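Local coordinates for protein tRNA (uracil(54)-C(5))-methyltransferase (Pyrococcus abyssi, PDB 2JJQ) that methylates C5 of uridine 54 in tRNA with S-adenosyl-L-methionine as methyl donor, giving 5-methyluridine and S-adenosyl-L-homocysteine, at residues V282-V285 with S286-E290; V371-L374 with N375-K378; E256-D260 with V261-I265; L101-K104 with R105-K109; E166-E169 with R170-F174. One frame throughout, in Å; residues are numbered along the deposited sequence.

In the fold
Four contacts are helix turns; interaction 3 is a beta hairpin. Interactions 1, 2 and 3 lie in the catalytic methyltransferase part. Interactions 1 and 3 touch: Arg283 NH2 makes a 2.6 Å salt bridge to Asp259 OD1, and Val282 packs on Leu258. Both lie near the S-adenosyl-L-homocysteine, with side chains about 7 Å from it at Val282 and about 8 Å at Tyr263. Interaction 2 has its Arg373 side chain about 10 Å from the ligand. In interaction 4 the side chains of Lys107 and Leu108 are about 9 Å from those of Cys387 (predicted nucleophile) and Glu419 (predicted proton acceptor) respectively. Interaction 5 is remote, about 41 Å from interaction 1 between centres.

Interaction 1 of 5, residues V282-V285 with S286-E290; sequences VRKV and SELVE
Ser286 turns its hydroxyl back onto the preceding turn of helix 275-288. With chi1 at 70°, OG sits between the backbone N and the carbonyl carbon, and from there it donates a 2.7 Å hydrogen bond to Arg283 O. The same carbonyl accepts Glu287 N at 3.0 Å, so two donors grip one oxygen. Lys284 and Glu287 are one turn apart and their side chains cross at about a right angle. Lys284 bends at chi2 (76°), and its NZ stays 4.2 Å from Glu287 OE1, beyond a salt bridge. A water accepts from Lys284 NZ at 2.9 Å. Its link to Glu287 OE1 is doubtful, because the separation is unusually short. The aliphatic part of Lys284 is used too: CG meets Leu288 CD1 at 4.0 Å. On the buried side, Val285 CG1 meets Val289 CG1 at 4.1 Å. Val289 is the first residue to leave helical geometry, yet its N still bonds to Val285 O at 3.2 Å. Leu288 N also donates to Val285 O.

Arg283 pairs with Asp259 of the hairpin. The chemistry is that of an amphipathic helix end. Val285, Leu288 and Val289 pack on the sheet, where all three touch strand 381-386. On the other side, the opposite charges of Lys284 and Glu287 probably attract only weakly.

Interaction 2 of 5, residues V371-L374 with N375-K378; sequences VKRL and NREK
Arg376 lays its guanidinium alongside the Arg373 side chain, with Arg373 CA over one face of the group. The two chains run side by side and point the same way. Between these two side chains the closest approach is Arg376 NH2 to Arg373 CG, 4.0 Å. Arg376 starts with CG anti to its backbone N (chi1 179°) and bends at chi3, which folds the head back over the previous turn. Arg373 instead stays extended from CG to NE. The two guanidinium planes are 66° apart, so the groups are not stacked flat on each other. Their charges are close, with Arg373 NE 4.4 Å from Arg376 NH2. Each also has a partner of its own. Arg373 NH1 is hydrogen-bonded to Arg347 O. Arg376 NE faces Glu377 OE2 across a long 3.9 Å ion pair in which no N-H points at the oxygen; that carboxylate also pairs with Lys352.

On another side of the helix, Asn375 runs beside Val371, and its ND2 lies 3.8 Å from Val371 CG2. The Asn375 amide is held by Asp400 N and Met398 O, which fixes which end is oxygen. Helix 368-377 then stops. Lys378 has positive phi, and its N still bonds to Leu374 O at 2.8 Å. The Lys378 side chain makes a cation-pi contact with Tyr401.

This is the helix of a beta-alpha-beta unit between strands 356-359 and 381-386. The like charges of the two arginines probably repel. The Arg347 carbonyl and the long pair with Glu377 may offset part of this.

Interaction 3 of 5, residues E256-D260 with V261-I265; sequences ERLDD and VDYLI
Glu256 pairs with Tyr263 in both directions. Glu256 N donates to Tyr263 O, and Tyr263 N returns a bond to Glu256 O, each 2.9 Å. The Glu256 carboxylate turns away from the partner strand: OE2 takes the N-H of Arg257 with its anti lone pair, and OE1 meets Ser275. Arg257 forms a non-hydrogen-bonded pair with Asp262, and here the side chains do the work. Arg257 bends at chi3 (-88°), which brings NE to Asp262 OD1 at 2.6 Å in a salt bridge. NH2 adds a weak bond to the same oxygen. NE meets the syn side of OD1 from 25° out of the carboxylate plane, and the two flat groups are turned 70° apart. Asp262 OD2 has a second partner in Arg255. Leu258 lies on the other face of the sheet. Its CG meets Tyr263 CE2 at 3.5 Å, the side chains crossing at about a right angle. Leu258 N donates to Val261 O at 2.9 Å. Asp259 takes positive phi, and its carboxylate leads away, to Tyr307 OH and Arg283. Asp260 OD1 comes within 3.5 Å of Val261 CG2, but its salt-bridge partner is Arg311. Val261 N closes the turn on Leu258 O at 3.0 Å.

Tyr263 OH bonds to the backbone O of Thr303, an S-adenosyl-L-methionine-binding residue. The arrangement is a beta hairpin whose two-residue loop is a type II' turn.

Interaction 4 of 5, residues L101-K104 with R105-K109; sequences LEFK and RKKLK
Arg105 folds its guanidinium back over the preceding turn of helix 97-112. Leu101 O lies 3.9 Å from the plane, over the centre of the same face that covers Glu102 CA. Arg105 NH2 is 3.6 Å from Glu102 CA, and Arg105 NH1 is 4.0 Å from Leu101 CB. A bend at chi3 (-65°) turns the head over the backbone, where a cation above a carbonyl oxygen is probably a mild attraction.

Glu102 is the second main contributor. It extends with CG anti to the backbone N (chi1 176°) and lies side by side with Lys106, both pointing the same way. Its OE2 meets Lys106 CE at 3.3 Å. Because Lys106 bends at its last torsion, NZ stays 4.2 Å from Glu102 OE2. The opposite charges probably attract, but at a distance beyond a salt bridge.

Lys104 is the third, but its contact is mostly backbone. Its O accepts Leu108 N at 3.0 Å, and Leu108 CG lies 3.4 Å from that oxygen. The Lys104 side chain runs the other way and is buried, with NZ held by Asp410 and His417 O. Nearby, Phe103 CZ touches Lys107 CD at 4.1 Å, and Lys107 NZ goes on to Asp30 O and Pro416 O.

The helix packs beside edge strand 117-119 of the eight-stranded sheet: Leu101, Arg105 and Leu108 all touch Val118. Phe103 covers Leu92 and Pro416, and Leu108 also rests on Val418.

Interaction 5 of 5, residues E166-E169 with R170-F174; sequences EAIE and RLKEF
Glu166 and Arg170 form the charged contact, one turn apart on helix 162-178. Their side chains run side by side, with Glu166 OE2 over one face of the guanidinium. The distance from Glu166 OE2 to Arg170 NH2 is 3.1 Å, but no N-H points at the oxygen. This salt bridge rests on charge alone, with the two planes only 22° apart. Arg170 bends at chi2 (-71°), which lets its head lie against the extended Glu166. Its N-H groups are used by Tyr223 O and Asp225, which hold it to the segment around Tyr223.

A second polar contact runs through water. Glu169 OE2 and Glu173 OE2 both lie near one water, at 2.8 Å and 2.7 Å. The water would soften the closeness of two like charges.

Backbone bonds follow the regular helical pattern. Arg170 N donates to Glu166 O at 2.9 Å and Lys172 N to Ile168 O at 3.0 Å. The bond from Glu173 N to Glu169 O is weak.

The apolar contact is between Ile168 and the stem of Lys172, with Ile168 CG2 4.0 Å from Lys172 CE. The Ile168 side chain is about 6 Å from that of Cys157, probably a ligand of the [4Fe-4S] cluster. Ala167, Ile168 and Leu171 rest on Met195. The result is an amphipathic helix packed across strands 130-136 and 192-199 of the five-stranded sheet.

Interaction 1 of 5, residues V282-V285 with S286-E290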
# COMPACT_ATOMS: atom_id res chain seq x y z
N VAL A 282 1.53 -13.44 -3.69
CA VAL A 282 2.49 -14.46 -3.19
C VAL A 282 2.37 -15.74 -4.02
O VAL A 282 3.36 -16.38 -4.26
CB VAL A 282 2.38 -14.77 -1.68
CG1 VAL A 282 2.68 -13.49 -0.89
CG2 VAL A 282 0.98 -15.27 -1.26
N ARG A 283 1.16 -16.10 -4.44
CA ARG A 283 1.00 -17.30 -5.28
C ARG A 283 1.73 -17.07 -6.59
O ARG A 283 2.43 -17.99 -7.07
CB ARG A 283 -0.48 -17.55 -5.55
CG ARG A 283 -1.21 -18.04 -4.31
CD ARG A 283 -2.69 -18.26 -4.74
NE ARG A 283 -3.49 -18.73 -3.61
CZ ARG A 283 -4.81 -18.92 -3.72
NH1 ARG A 283 -5.42 -18.67 -4.90
NH2 ARG A 283 -5.50 -19.35 -2.66
N LYS A 284 1.59 -15.86 -7.15
CA LYS A 284 2.19 -15.59 -8.47
C LYS A 284 3.68 -15.66 -8.38
O LYS A 284 4.29 -16.25 -9.25
CB LYS A 284 1.80 -14.21 -9.04
CG LYS A 284 2.32 -13.98 -10.50
CD LYS A 284 1.36 -14.84 -11.44
CE LYS A 284 1.73 -14.90 -12.86
NZ LYS A 284 0.79 -15.92 -13.49
N VAL A 285 4.27 -15.01 -7.37
CA VAL A 285 5.71 -15.11 -7.15
C VAL A 285 6.15 -16.56 -7.02
O VAL A 285 7.15 -16.96 -7.66
CB VAL A 285 6.19 -14.26 -5.98
CG1 VAL A 285 7.70 -14.53 -5.66
CG2 VAL A 285 5.90 -12.72 -6.32
N SER A 286 5.41 -17.36 -6.26
CA SER A 286 5.82 -18.76 -6.04
C SER A 286 5.77 -19.53 -7.34
O SER A 286 6.46 -20.54 -7.49
CB SER A 286 4.98 -19.49 -4.98
OG SER A 286 3.68 -19.72 -5.45
N GLU A 287 4.91 -19.10 -8.26
CA GLU A 287 4.75 -19.79 -9.54
C GLU A 287 5.87 -19.47 -10.54
O GLU A 287 6.23 -20.30 -11.40
CB GLU A 287 3.38 -19.45 -10.13
CG GLU A 287 2.33 -20.19 -9.35
CD GLU A 287 0.91 -19.71 -9.59
OE1 GLU A 287 0.68 -18.80 -10.44
OE2 GLU A 287 0.02 -20.25 -8.89
N LEU A 288 6.42 -18.27 -10.43
CA LEU A 288 7.41 -17.76 -11.38
C LEU A 288 8.83 -18.14 -11.04
O LEU A 288 9.68 -18.22 -11.93
CB LEU A 288 7.32 -16.23 -11.44
CG LEU A 288 6.00 -15.74 -12.09
CD1 LEU A 288 6.01 -14.21 -12.11
CD2 LEU A 288 5.71 -16.29 -13.47
N VAL A 289 9.14 -18.30 -9.75
CA VAL A 289 10.54 -18.63 -9.40
C VAL A 289 10.91 -20.02 -9.97
O VAL A 289 10.04 -20.84 -10.24
CB VAL A 289 10.79 -18.58 -7.88
CG1 VAL A 289 10.33 -17.20 -7.30
CG2 VAL A 289 9.98 -19.67 -7.14
N GLU A 290 12.20 -20.28 -10.07
CA GLU A 290 12.72 -21.57 -10.55
C GLU A 290 13.85 -22.05 -9.65
O GLU A 290 14.61 -21.26 -9.11
CB GLU A 290 13.20 -21.48 -12.00
CG GLU A 290 12.05 -21.28 -13.00
CD GLU A 290 12.49 -21.30 -14.43
OE1 GLU A 290 13.63 -21.71 -14.72
OE2 GLU A 290 11.68 -20.92 -15.30
O HOH W 1 1.70 -18.50 -12.61

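Interaction 2 of 5, residues V371-L374 with N375-K378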
# COMPACT_ATOMS: atom_id res chain seq x y z
N VAL A 371 22.46 -4.04 -9.88
CA VAL A 371 22.31 -4.42 -11.30
C VAL A 371 23.59 -4.98 -11.94
O VAL A 371 23.55 -6.01 -12.64
CB VAL A 371 21.45 -3.46 -12.23
CG1 VAL A 371 20.67 -2.31 -11.51
CG2 VAL A 371 21.97 -3.28 -13.67
N LYS A 372 24.72 -4.35 -11.63
CA LYS A 372 26.01 -4.92 -12.08
C LYS A 372 26.24 -6.34 -11.59
O LYS A 372 26.68 -7.24 -12.35
CB LYS A 372 27.17 -4.03 -11.60
CG LYS A 372 27.14 -2.63 -12.23
CD LYS A 372 28.44 -1.88 -12.03
CE LYS A 372 28.40 -0.49 -12.69
NZ LYS A 372 29.79 0.11 -12.69
N ARG A 373 25.93 -6.57 -10.30
CA ARG A 373 26.15 -7.86 -9.68
C ARG A 373 25.24 -8.92 -10.31
O ARG A 373 25.68 -10.03 -10.60
CB ARG A 373 25.94 -7.78 -8.19
CG ARG A 373 27.08 -7.10 -7.46
CD ARG A 373 26.80 -7.04 -5.97
NE ARG A 373 28.05 -6.68 -5.32
CZ ARG A 373 28.22 -5.56 -4.65
NH1 ARG A 373 27.21 -4.71 -4.51
NH2 ARG A 373 29.41 -5.29 -4.10
N LEU A 374 23.99 -8.54 -10.60
CA LEU A 374 23.03 -9.46 -11.23
C LEU A 374 23.50 -9.80 -12.66
O LEU A 374 23.39 -10.95 -13.12
CB LEU A 374 21.64 -8.78 -11.27
CG LEU A 374 20.90 -8.82 -9.91
CD1 LEU A 374 19.65 -7.84 -9.88
CD2 LEU A 374 20.46 -10.24 -9.56
N ASN A 375 24.00 -8.79 -13.36
CA ASN A 375 24.56 -8.97 -14.73
C ASN A 375 25.79 -9.90 -14.78
O ASN A 375 26.03 -10.60 -15.77
CB ASN A 375 24.84 -7.60 -15.37
CG ASN A 375 23.57 -6.92 -15.87
OD1 ASN A 375 22.56 -7.58 -16.08
ND2 ASN A 375 23.63 -5.62 -16.13
N ARG A 376 26.58 -9.88 -13.72
CA ARG A 376 27.82 -10.65 -13.64
C ARG A 376 27.50 -12.06 -13.21
O ARG A 376 27.98 -13.02 -13.81
CB ARG A 376 28.77 -9.98 -12.66
CG ARG A 376 30.09 -10.67 -12.44
CD ARG A 376 31.09 -9.67 -11.81
NE ARG A 376 31.03 -9.64 -10.34
CZ ARG A 376 30.61 -8.61 -9.61
NH1 ARG A 376 30.20 -7.48 -10.19
NH2 ARG A 376 30.61 -8.70 -8.28
N GLU A 377 26.66 -12.20 -12.19
CA GLU A 377 26.34 -13.52 -11.64
C GLU A 377 25.32 -14.26 -12.48
O GLU A 377 25.34 -15.50 -12.55
CB GLU A 377 25.83 -13.41 -10.19
CG GLU A 377 26.85 -12.95 -9.19
CD GLU A 377 28.17 -13.70 -9.31
OE1 GLU A 377 28.16 -14.97 -9.27
OE2 GLU A 377 29.21 -13.01 -9.42
N LYS A 378 24.38 -13.52 -13.06
CA LYS A 378 23.37 -14.09 -13.92
C LYS A 378 22.60 -15.26 -13.29
O LYS A 378 22.58 -16.37 -13.83
CB LYS A 378 23.98 -14.51 -15.27
CG LYS A 378 24.54 -13.37 -16.13
CD LYS A 378 23.44 -12.40 -16.59
CE LYS A 378 22.25 -13.06 -17.23
NZ LYS A 378 22.49 -13.59 -18.63

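Interaction 3 of 5, residues E256-D260 with V261-I265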
# COMPACT_ATOMS: atom_id res chain seq x y z
N GLU A 256 -2.21 -11.83 9.96
CA GLU A 256 -2.94 -12.00 8.69
C GLU A 256 -2.48 -13.35 8.17
O GLU A 256 -1.37 -13.81 8.45
CB GLU A 256 -2.56 -10.92 7.66
CG GLU A 256 -3.26 -11.10 6.28
CD GLU A 256 -4.79 -11.04 6.42
OE1 GLU A 256 -5.36 -9.97 6.13
OE2 GLU A 256 -5.39 -12.05 6.87
N ARG A 257 -3.35 -14.00 7.41
CA ARG A 257 -2.98 -15.29 6.87
C ARG A 257 -3.18 -15.31 5.37
O ARG A 257 -4.29 -14.98 4.89
CB ARG A 257 -3.85 -16.39 7.54
CG ARG A 257 -3.69 -17.73 6.88
CD ARG A 257 -4.38 -18.81 7.73
NE ARG A 257 -3.43 -19.29 8.70
CZ ARG A 257 -2.97 -20.55 8.68
NH1 ARG A 257 -3.45 -21.40 7.79
NH2 ARG A 257 -2.07 -20.95 9.56
N LEU A 258 -2.11 -15.65 4.63
CA LEU A 258 -2.21 -15.85 3.16
C LEU A 258 -2.10 -17.32 2.87
O LEU A 258 -1.05 -17.92 3.05
CB LEU A 258 -1.06 -15.11 2.46
CG LEU A 258 -0.94 -13.60 2.84
CD1 LEU A 258 0.12 -12.98 1.85
CD2 LEU A 258 -2.28 -12.89 2.73
N ASP A 259 -3.21 -17.91 2.44
CA ASP A 259 -3.31 -19.37 2.31
C ASP A 259 -3.00 -20.04 3.68
O ASP A 259 -3.79 -19.90 4.65
CB ASP A 259 -2.44 -19.86 1.16
CG ASP A 259 -3.00 -19.48 -0.21
OD1 ASP A 259 -4.24 -19.27 -0.34
OD2 ASP A 259 -2.21 -19.37 -1.17
N ASP A 260 -1.87 -20.74 3.80
CA ASP A 260 -1.53 -21.37 5.07
C ASP A 260 -0.38 -20.67 5.80
O ASP A 260 0.23 -21.26 6.72
CB ASP A 260 -1.15 -22.83 4.84
CG ASP A 260 -0.01 -23.01 3.82
OD1 ASP A 260 0.35 -22.09 3.07
OD2 ASP A 260 0.52 -24.13 3.76
N VAL A 261 -0.02 -19.46 5.35
CA VAL A 261 1.16 -18.81 5.95
C VAL A 261 0.72 -17.63 6.82
O VAL A 261 -0.04 -16.79 6.31
CB VAL A 261 2.10 -18.32 4.81
CG1 VAL A 261 3.28 -17.61 5.39
CG2 VAL A 261 2.54 -19.54 3.93
N ASP A 262 1.15 -17.57 8.09
CA ASP A 262 0.74 -16.50 9.00
C ASP A 262 1.82 -15.41 8.98
O ASP A 262 3.01 -15.72 8.80
CB ASP A 262 0.61 -17.04 10.42
CG ASP A 262 -0.69 -17.80 10.65
OD1 ASP A 262 -1.62 -17.76 9.82
OD2 ASP A 262 -0.78 -18.41 11.73
N TYR A 263 1.40 -14.15 9.16
CA TYR A 263 2.28 -13.01 9.20
C TYR A 263 1.85 -12.14 10.37
O TYR A 263 0.68 -11.75 10.44
CB TYR A 263 2.20 -12.18 7.94
CG TYR A 263 2.59 -12.91 6.67
CD1 TYR A 263 3.91 -12.96 6.28
CD2 TYR A 263 1.63 -13.59 5.90
CE1 TYR A 263 4.29 -13.64 5.12
CE2 TYR A 263 2.00 -14.29 4.70
CZ TYR A 263 3.34 -14.27 4.33
OH TYR A 263 3.77 -14.90 3.19
N LEU A 264 2.80 -11.82 11.23
CA LEU A 264 2.54 -10.99 12.40
C LEU A 264 2.43 -9.56 11.97
O LEU A 264 3.23 -9.10 11.15
CB LEU A 264 3.72 -11.10 13.40
CG LEU A 264 3.78 -12.56 13.92
CD1 LEU A 264 5.17 -12.76 14.64
CD2 LEU A 264 2.62 -12.93 14.84
N ILE A 265 1.45 -8.86 12.53
CA ILE A 265 1.23 -7.46 12.22
C ILE A 265 1.52 -6.70 13.52
O ILE A 265 0.94 -7.01 14.56
CB ILE A 265 -0.27 -7.19 11.80
CG1 ILE A 265 -0.67 -7.92 10.49
CG2 ILE A 265 -0.48 -5.70 11.58
CD1 ILE A 265 0.37 -7.80 9.49

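Interaction 4 of 5, residues L101-K104 with R105-K109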
# COMPACT_ATOMS: atom_id res chain seq x y z
N LEU A 101 -9.86 -0.98 -14.53
CA LEU A 101 -8.91 -1.98 -15.02
C LEU A 101 -8.48 -1.71 -16.47
O LEU A 101 -7.33 -1.92 -16.85
CB LEU A 101 -9.54 -3.40 -14.94
CG LEU A 101 -9.86 -3.83 -13.52
CD1 LEU A 101 -10.64 -5.25 -13.64
CD2 LEU A 101 -8.61 -3.93 -12.67
N GLU A 102 -9.41 -1.19 -17.28
CA GLU A 102 -9.10 -0.83 -18.66
C GLU A 102 -8.07 0.32 -18.68
O GLU A 102 -7.13 0.30 -19.45
CB GLU A 102 -10.40 -0.42 -19.37
CG GLU A 102 -10.18 0.07 -20.78
CD GLU A 102 -11.49 0.48 -21.48
OE1 GLU A 102 -12.51 -0.24 -21.36
OE2 GLU A 102 -11.48 1.51 -22.19
N PHE A 103 -8.26 1.31 -17.81
CA PHE A 103 -7.33 2.42 -17.69
C PHE A 103 -5.92 1.89 -17.34
O PHE A 103 -4.92 2.36 -17.89
CB PHE A 103 -7.82 3.39 -16.60
CG PHE A 103 -6.72 4.31 -16.06
CD1 PHE A 103 -6.38 5.45 -16.75
CD2 PHE A 103 -6.05 4.03 -14.87
CE1 PHE A 103 -5.41 6.31 -16.27
CE2 PHE A 103 -5.06 4.86 -14.37
CZ PHE A 103 -4.70 6.01 -15.11
N LYS A 104 -5.85 0.93 -16.43
CA LYS A 104 -4.57 0.36 -15.99
C LYS A 104 -3.92 -0.44 -17.11
O LYS A 104 -2.72 -0.35 -17.30
CB LYS A 104 -4.75 -0.47 -14.70
CG LYS A 104 -4.92 0.52 -13.54
CD LYS A 104 -5.36 -0.12 -12.25
CE LYS A 104 -5.35 0.95 -11.14
NZ LYS A 104 -5.70 0.46 -9.73
N ARG A 105 -4.71 -1.20 -17.86
CA ARG A 105 -4.17 -1.92 -19.03
C ARG A 105 -3.54 -0.97 -20.03
O ARG A 105 -2.42 -1.18 -20.47
CB ARG A 105 -5.23 -2.79 -19.70
CG ARG A 105 -5.55 -3.96 -18.82
CD ARG A 105 -6.28 -4.97 -19.64
NE ARG A 105 -7.55 -4.42 -20.05
CZ ARG A 105 -8.69 -4.64 -19.39
NH1 ARG A 105 -8.69 -5.41 -18.30
NH2 ARG A 105 -9.82 -4.11 -19.83
N LYS A 106 -4.27 0.08 -20.35
CA LYS A 106 -3.80 1.05 -21.33
C LYS A 106 -2.53 1.78 -20.85
O LYS A 106 -1.55 1.94 -21.60
CB LYS A 106 -4.93 2.05 -21.60
CG LYS A 106 -6.05 1.48 -22.50
CD LYS A 106 -7.18 2.52 -22.60
CE LYS A 106 -8.43 2.05 -23.40
NZ LYS A 106 -8.11 1.30 -24.68
N LYS A 107 -2.54 2.21 -19.59
CA LYS A 107 -1.37 2.84 -18.97
C LYS A 107 -0.11 1.98 -19.02
O LYS A 107 0.97 2.45 -19.43
CB LYS A 107 -1.70 3.22 -17.53
CG LYS A 107 -0.53 3.88 -16.83
CD LYS A 107 -1.03 4.28 -15.43
CE LYS A 107 0.09 4.63 -14.51
NZ LYS A 107 -0.46 5.01 -13.14
N LEU A 108 -0.25 0.69 -18.66
CA LEU A 108 0.90 -0.24 -18.68
C LEU A 108 1.40 -0.45 -20.10
O LEU A 108 2.63 -0.51 -20.33
CB LEU A 108 0.54 -1.62 -18.07
CG LEU A 108 0.38 -1.52 -16.54
CD1 LEU A 108 -0.21 -2.83 -16.01
CD2 LEU A 108 1.75 -1.18 -15.89
N LYS A 109 0.49 -0.63 -21.03
CA LYS A 109 0.90 -0.79 -22.43
C LYS A 109 1.67 0.44 -22.91
O LYS A 109 2.70 0.30 -23.55
CB LYS A 109 -0.31 -1.05 -23.34
CG LYS A 109 0.09 -1.33 -24.80
CD LYS A 109 -1.13 -1.85 -25.60
CE LYS A 109 -2.15 -0.77 -25.87
NZ LYS A 109 -3.41 -1.35 -26.50

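Interaction 5 of 5, residues E166-E169 with R170-F174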
# COMPACT_ATOMS: atom_id res chain seq x y z
N GLU A 166 -17.53 0.52 13.44
CA GLU A 166 -17.46 0.14 14.85
C GLU A 166 -16.33 0.89 15.62
O GLU A 166 -16.53 1.40 16.75
CB GLU A 166 -17.31 -1.39 15.03
CG GLU A 166 -16.79 -1.69 16.48
CD GLU A 166 -16.73 -3.18 16.89
OE1 GLU A 166 -16.96 -4.07 16.04
OE2 GLU A 166 -16.40 -3.44 18.08
N ALA A 167 -15.14 0.96 15.03
CA ALA A 167 -14.04 1.62 15.72
C ALA A 167 -14.34 3.09 15.91
O ALA A 167 -14.07 3.65 16.95
CB ALA A 167 -12.70 1.42 14.94
N ILE A 168 -14.85 3.71 14.85
CA ILE A 168 -15.18 5.11 14.92
C ILE A 168 -16.25 5.32 15.99
O ILE A 168 -16.14 6.17 16.85
CB ILE A 168 -15.56 5.65 13.53
CG1 ILE A 168 -14.30 5.67 12.63
CG2 ILE A 168 -16.02 7.12 13.64
CD1 ILE A 168 -14.64 5.90 11.14
N GLU A 169 -17.28 4.50 15.97
CA GLU A 169 -18.31 4.75 16.96
C GLU A 169 -17.80 4.56 18.40
O GLU A 169 -18.10 5.39 19.26
CB GLU A 169 -19.57 3.95 16.65
CG GLU A 169 -19.54 2.50 16.98
CD GLU A 169 -20.91 1.86 16.68
OE1 GLU A 169 -21.30 1.82 15.49
OE2 GLU A 169 -21.59 1.42 17.65
N ARG A 170 -16.98 3.53 18.66
CA ARG A 170 -16.38 3.37 19.98
C ARG A 170 -15.44 4.52 20.30
O ARG A 170 -15.28 4.93 21.45
CB ARG A 170 -15.58 2.09 20.10
CG ARG A 170 -16.30 0.81 19.72
CD ARG A 170 -17.32 0.41 20.69
NE ARG A 170 -17.69 -1.01 20.44
CZ ARG A 170 -17.25 -2.01 21.18
NH1 ARG A 170 -16.46 -1.73 22.20
NH2 ARG A 170 -17.61 -3.27 20.94
N LEU A 171 -14.75 5.02 19.28
CA LEU A 171 -13.77 6.05 19.56
C LEU A 171 -14.50 7.29 20.09
O LEU A 171 -14.03 7.97 21.00
CB LEU A 171 -13.01 6.42 18.27
CG LEU A 171 -11.98 7.55 18.46
CD1 LEU A 171 -10.96 7.36 19.60
CD2 LEU A 171 -11.25 7.79 17.09
N LYS A 172 -15.62 7.61 19.45
CA LYS A 172 -16.39 8.80 19.86
C LYS A 172 -16.83 8.68 21.33
O LYS A 172 -16.72 9.62 22.10
CB LYS A 172 -17.58 9.00 18.90
CG LYS A 172 -17.12 9.57 17.57
CD LYS A 172 -18.26 9.58 16.61
CE LYS A 172 -17.88 10.25 15.34
NZ LYS A 172 -18.88 9.93 14.27
N GLU A 173 -17.26 7.48 21.73
CA GLU A 173 -17.65 7.23 23.14
C GLU A 173 -16.51 7.41 24.12
O GLU A 173 -16.66 8.05 25.16
CB GLU A 173 -18.18 5.83 23.30
CG GLU A 173 -19.55 5.59 22.73
CD GLU A 173 -19.82 4.08 22.61
OE1 GLU A 173 -19.07 3.29 23.24
OE2 GLU A 173 -20.75 3.69 21.86
N PHE A 174 -15.35 6.84 23.76
CA PHE A 174 -14.08 6.96 24.48
C PHE A 174 -13.70 8.43 24.68
O PHE A 174 -13.40 8.86 25.80
CB PHE A 174 -12.98 6.23 23.66
CG PHE A 174 -11.65 6.07 24.36
CD1 PHE A 174 -11.57 5.71 25.72
CD2 PHE A 174 -10.45 6.17 23.62
CE1 PHE A 174 -10.34 5.55 26.35
CE2 PHE A 174 -9.22 6.00 24.23
CZ PHE A 174 -9.14 5.69 25.62
O HOH W 2 -20.31 1.63 20.16